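PDB 2OZG: GCN5-related N-acetyltransferase from Anabaena variabilis, which transfers acetyl groups from acetyl-coenzyme A to amine substrates, perhaps aminoglycosides, as a member of the GCN5-related N-acetyltransferase (GNAT) family. Local coordinates for the interface of chains A and B and the interface of chains A and C. Sequence-based numbering; all coordinates share one arbitrary frame. Chains: chain A/B/C, GCN5-related N-acetyltransferase.

Chain A meets two copies of itself through different surfaces. Contact 1 joins it to chain B across a two-fold axis, in the patch described through strand 279-290 of both copies together with A:Val265, B:Val265 and B:Trp140; contact 2 joins it to chain C, setting helix 20-30 and the 3-10 helix 89-91 against strands 156-158 and 202-206 and helix 239-250. The C-alpha centres of contacts 1 and 2 lie about 36 Å apart, and the residues described at one do not recur at the other. A two-fold pairing combined with a second, different surface can extend assembly beyond a dimer, in keeping with the six copies deposited, although the coordinates alone do not prove the biological oligomer.

Contact 1: the interface of chains A and B. Residues chain A 265, 280, 283, 285; chain B 140, 265, 280, 283.
Across the two-fold between chains A and B, apolar packing brings the CD1 methyl of A:Ile280 against the side-chain amide of B:Gln283, CD1 to CD 4.1 Å, the side chains crossing at about a right angle. The twin contact sets A:Gln283 on B:Ile280. Isoleucine, branched at CB and wholly apolar, suits this place because its end methyl reaches across to the partner chain and packs there without needing a polar partner. CG1 stands beside the backbone N (chi1 -75°) and carries CD1 toward the other chain. The valines A:Val265 and B:Val265 slide past each other in opposite directions; their CG1 methyls are modelled too close for that spacing to be trusted.

An aromatic group adds to the packing. B:Trp140 brings the far corner of its indole to A:Gln283, CH2 lying 3.4 Å from NE2, with the amide and ring planes 44° apart. Within chain B, CG1 of B:Ile280 rests on one face of the indole, toward the rim, and so helps to position it.

Polar links run through water. Glutamine fits here because its amide offers both an acceptor and a donor. Water 2 lies 2.8 Å from OE1 of A:Gln283 and 2.8 Å from the carbonyl O of B:Val265, and it sits at the edge of the A:Arg285 guanidinium, in its plane, 3.1 Å from NH2. Water 1 links B:Gln283 OE1 to A:Val265 O in the equivalent way. On the amide's other arm, water 3 lies 3.2 Å from NE2 of B:Gln283 and 3.0 Å from the backbone N of A:Ile280, nearly straight at that hydrogen (176°).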
loop_
_atom_site.group_PDB
_atom_site.type_symbol
_atom_site.label_atom_id
_atom_site.label_comp_id
_atom_site.label_asym_id
_atom_site.label_seq_id
_atom_site.Cartn_x
_atom_site.Cartn_y
_atom_site.Cartn_z
ATOM N N VAL A 265 9.297 26.289 3.003
ATOM C CA VAL A 265 9.491 25.311 1.937
ATOM C C VAL A 265 10.988 25.129 1.696
ATOM O O VAL A 265 11.436 24.034 1.418
ATOM C CB VAL A 265 8.686 25.713 0.700
ATOM C CG1 VAL A 265 8.819 24.682 -0.372
ATOM C CG2 VAL A 265 7.181 25.819 1.083
ATOM N N ILE A 280 9.308 16.586 2.319
ATOM C CA ILE A 280 8.146 17.394 2.510
ATOM C C ILE A 280 6.939 16.462 2.478
ATOM O O ILE A 280 6.737 15.776 1.525
ATOM C CB ILE A 280 8.056 18.535 1.455
ATOM C CG1 ILE A 280 9.071 19.626 1.816
ATOM C CG2 ILE A 280 6.703 19.115 1.406
ATOM C CD1 ILE A 280 9.269 20.696 0.730
ATOM N N GLN A 283 2.326 20.524 1.832
ATOM C CA GLN A 283 2.476 21.966 1.811
ATOM C C GLN A 283 1.170 22.614 1.412
ATOM O O GLN A 283 0.263 21.975 0.842
ATOM C CB GLN A 283 3.545 22.367 0.828
ATOM C CG GLN A 283 3.156 22.051 -0.588
ATOM C CD GLN A 283 4.169 22.531 -1.552
ATOM O OE1 GLN A 283 4.367 23.748 -1.708
ATOM N NE2 GLN A 283 4.815 21.593 -2.245
ATOM N N ARG A 285 -0.415 26.776 0.330
ATOM C CA ARG A 285 -0.273 28.200 0.229
ATOM C C ARG A 285 -1.491 28.860 0.821
ATOM O O ARG A 285 -2.596 28.586 0.457
ATOM C CB ARG A 285 -0.044 28.671 -1.190
ATOM C CG ARG A 285 1.271 28.192 -1.739
ATOM C CD ARG A 285 1.437 28.553 -3.210
ATOM N NE ARG A 285 2.679 27.989 -3.685
ATOM C CZ ARG A 285 3.018 27.877 -4.958
ATOM N NH1 ARG A 285 2.225 28.356 -5.910
ATOM N NH2 ARG A 285 4.154 27.259 -5.276
ATOM N N TRP B 140 7.631 17.971 -9.354
ATOM C CA TRP B 140 6.252 18.192 -9.051
ATOM C C TRP B 140 5.383 17.191 -9.763
ATOM O O TRP B 140 5.750 16.726 -10.807
ATOM C CB TRP B 140 5.841 19.585 -9.538
ATOM C CG TRP B 140 6.378 20.665 -8.665
ATOM C CD1 TRP B 140 7.606 21.211 -8.729
ATOM C CD2 TRP B 140 5.704 21.294 -7.559
ATOM N NE1 TRP B 140 7.738 22.162 -7.757
ATOM C CE2 TRP B 140 6.583 22.246 -7.029
ATOM C CE3 TRP B 140 4.441 21.176 -7.012
ATOM C CZ2 TRP B 140 6.250 23.064 -5.929
ATOM C CZ3 TRP B 140 4.088 22.015 -5.925
ATOM C CH2 TRP B 140 5.013 22.943 -5.403
ATOM N N VAL B 265 11.376 24.915 -6.030
ATOM C CA VAL B 265 10.603 24.459 -4.879
ATOM C C VAL B 265 9.408 25.390 -4.682
ATOM O O VAL B 265 8.339 24.946 -4.313
ATOM C CB VAL B 265 11.512 24.315 -3.657
ATOM C CG1 VAL B 265 10.746 23.779 -2.493
ATOM C CG2 VAL B 265 12.654 23.309 -3.987
ATOM N N ILE B 280 4.680 18.060 -4.367
ATOM C CA ILE B 280 6.068 17.813 -4.591
ATOM C C ILE B 280 6.294 16.315 -4.415
ATOM O O ILE B 280 6.004 15.782 -3.391
ATOM C CB ILE B 280 6.966 18.673 -3.654
ATOM C CG1 ILE B 280 6.975 20.119 -4.165
ATOM C CG2 ILE B 280 8.345 18.156 -3.609
ATOM C CD1 ILE B 280 7.618 21.130 -3.202
ATOM N N GLN B 283 12.456 16.090 -3.996
ATOM C CA GLN B 283 13.347 17.226 -4.127
ATOM C C GLN B 283 14.753 16.825 -3.743
ATOM O O GLN B 283 14.988 15.799 -3.075
ATOM C CB GLN B 283 12.895 18.352 -3.235
ATOM C CG GLN B 283 13.014 18.001 -1.779
ATOM C CD GLN B 283 12.656 19.143 -0.912
ATOM O OE1 GLN B 283 13.362 20.164 -0.888
ATOM N NE2 GLN B 283 11.569 18.989 -0.154
HETATM O O HOH W 1 13.617 22.687 0.388
HETATM O O HOH W 2 5.877 25.597 -3.242
HETATM O O HOH W 3 10.316 16.055 -0.456
#

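Contact 2: the interface of chains A and C. Residues chain A 29, 89-90; chain C 156, 158, 204, 218, 248.
The ring of C:Tyr204 turns its edge toward chain A, with the carboxylate carbon CD of A:Glu90 in the ring plane and 3.9 Å from CE2. Its two faces are covered from within chain C: CZ of C:Phe248 lies over the centre of one, and CA of C:Pro158 lies toward the rim of the other. C:Phe248 is steadied in turn by CD2 of C:Leu156 on one face and C:Phe218 CE2 at its edge. Aromatic side chains suit this wall, being rigid enough to hold the phenol in place.

The phenol hydroxyl joins two side chains of chain A. NE2 of A:Gln29 donates to OH of C:Tyr204 at 2.9 Å (155° at the hydrogen), reaching it on an extended chain from the opposite direction. The hydroxyl then donates to OE1 of A:Glu90 at 3.2 Å, meeting that oxygen from above the carboxylate plane. CG of A:Glu90 lies between the backbone N and carbonyl carbon (chi1 67°), and a bend at chi2 (-91°) turns the carboxylate across the ring edge. A phenylalanine in place of C:Tyr204 would probably leave the amide of A:Gln29 and the carboxylate of A:Glu90 without their shared hydroxyl partner.

Apolar contact flanks this polar pair. CB of A:Pro89 lies 3.7 Å from CE1 of C:Phe248, a compact ring beside an aromatic one, while CD of C:Pro158 packs 3.8 Å from CD of A:Glu90. Water 4 bridges the carbonyl O of A:Glu90 and the backbone N of C:Leu156.

The patch thus ties the first GNAT region of chain A, close in sequence to coenzyme A-binding Ile87 and Gly93, to a surface of chain C that includes strand 156-158 and residues of the second GNAT region, and may contribute to the six-copy deposited assembly.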
loop_
_atom_site.group_PDB
_atom_site.type_symbol
_atom_site.label_atom_id
_atom_site.label_comp_id
_atom_site.label_asym_id
_atom_site.label_seq_id
_atom_site.Cartn_x
_atom_site.Cartn_y
_atom_site.Cartn_z
ATOM N N GLN A 29 -20.533 20.124 10.745
ATOM C CA GLN A 29 -20.843 19.433 9.519
ATOM C C GLN A 29 -19.834 19.788 8.446
ATOM O O GLN A 29 -19.256 18.917 7.834
ATOM C CB GLN A 29 -22.266 19.747 9.077
ATOM C CG GLN A 29 -22.667 19.182 7.732
ATOM C CD GLN A 29 -24.185 19.244 7.561
ATOM O OE1 GLN A 29 -24.869 19.878 8.361
ATOM N NE2 GLN A 29 -24.706 18.587 6.552
ATOM N N PRO A 89 -24.785 22.648 3.622
ATOM C CA PRO A 89 -24.781 22.181 2.239
ATOM C C PRO A 89 -26.039 22.501 1.469
ATOM O O PRO A 89 -25.957 22.756 0.283
ATOM C CB PRO A 89 -24.510 20.684 2.370
ATOM C CG PRO A 89 -25.038 20.338 3.712
ATOM C CD PRO A 89 -24.708 21.546 4.584
ATOM N N GLU A 90 -27.179 22.586 2.140
ATOM C CA GLU A 90 -28.401 22.907 1.439
ATOM C C GLU A 90 -28.423 24.325 0.863
ATOM O O GLU A 90 -29.285 24.641 0.057
ATOM C CB GLU A 90 -29.631 22.689 2.332
ATOM C CG GLU A 90 -29.792 23.617 3.525
ATOM C CD GLU A 90 -29.148 23.123 4.840
ATOM O OE1 GLU A 90 -28.173 22.358 4.838
ATOM O OE2 GLU A 90 -29.647 23.540 5.896
ATOM N N LEU C 156 -33.164 21.005 -0.697
ATOM C CA LEU C 156 -32.948 20.034 0.344
ATOM C C LEU C 156 -33.138 20.739 1.665
ATOM O O LEU C 156 -32.823 21.914 1.782
ATOM C CB LEU C 156 -31.560 19.402 0.268
ATOM C CG LEU C 156 -31.572 18.261 -0.739
ATOM C CD1 LEU C 156 -31.169 18.776 -2.061
ATOM C CD2 LEU C 156 -30.693 17.156 -0.275
ATOM N N PRO C 158 -32.794 19.892 6.032
ATOM C CA PRO C 158 -32.485 18.952 7.086
ATOM C C PRO C 158 -33.700 18.728 7.957
ATOM O O PRO C 158 -34.400 19.661 8.260
ATOM C CB PRO C 158 -31.403 19.670 7.874
ATOM C CG PRO C 158 -31.747 21.172 7.681
ATOM C CD PRO C 158 -32.137 21.206 6.250
ATOM N N TYR C 204 -31.883 14.551 5.209
ATOM C CA TYR C 204 -32.448 15.644 4.444
ATOM C C TYR C 204 -33.581 15.079 3.622
ATOM O O TYR C 204 -33.482 13.952 3.149
ATOM C CB TYR C 204 -31.370 16.166 3.457
ATOM C CG TYR C 204 -30.311 17.016 4.118
ATOM C CD1 TYR C 204 -29.288 16.439 4.862
ATOM C CD2 TYR C 204 -30.307 18.398 3.964
ATOM C CE1 TYR C 204 -28.349 17.195 5.449
ATOM C CE2 TYR C 204 -29.351 19.191 4.580
ATOM C CZ TYR C 204 -28.399 18.589 5.334
ATOM O OH TYR C 204 -27.430 19.376 5.894
ATOM N N PHE C 218 -27.153 10.125 5.898
ATOM C CA PHE C 218 -25.741 9.907 5.811
ATOM C C PHE C 218 -24.956 10.264 7.038
ATOM O O PHE C 218 -25.448 10.922 7.978
ATOM C CB PHE C 218 -25.235 10.607 4.547
ATOM C CG PHE C 218 -25.209 12.140 4.638
ATOM C CD1 PHE C 218 -24.106 12.786 5.186
ATOM C CD2 PHE C 218 -26.270 12.914 4.185
ATOM C CE1 PHE C 218 -24.065 14.168 5.323
ATOM C CE2 PHE C 218 -26.200 14.316 4.266
ATOM C CZ PHE C 218 -25.078 14.922 4.834
ATOM N N PHE C 248 -26.453 18.049 -4.600
ATOM C CA PHE C 248 -26.178 18.215 -3.181
ATOM C C PHE C 248 -24.809 17.560 -2.818
ATOM O O PHE C 248 -23.921 18.153 -2.206
ATOM C CB PHE C 248 -27.361 17.624 -2.450
ATOM C CG PHE C 248 -27.242 17.612 -0.929
ATOM C CD1 PHE C 248 -27.466 18.747 -0.203
ATOM C CD2 PHE C 248 -26.936 16.441 -0.263
ATOM C CE1 PHE C 248 -27.372 18.742 1.200
ATOM C CE2 PHE C 248 -26.814 16.429 1.145
ATOM C CZ PHE C 248 -27.051 17.583 1.863
HETATM O O HOH W 4 -31.273 23.169 -1.167
#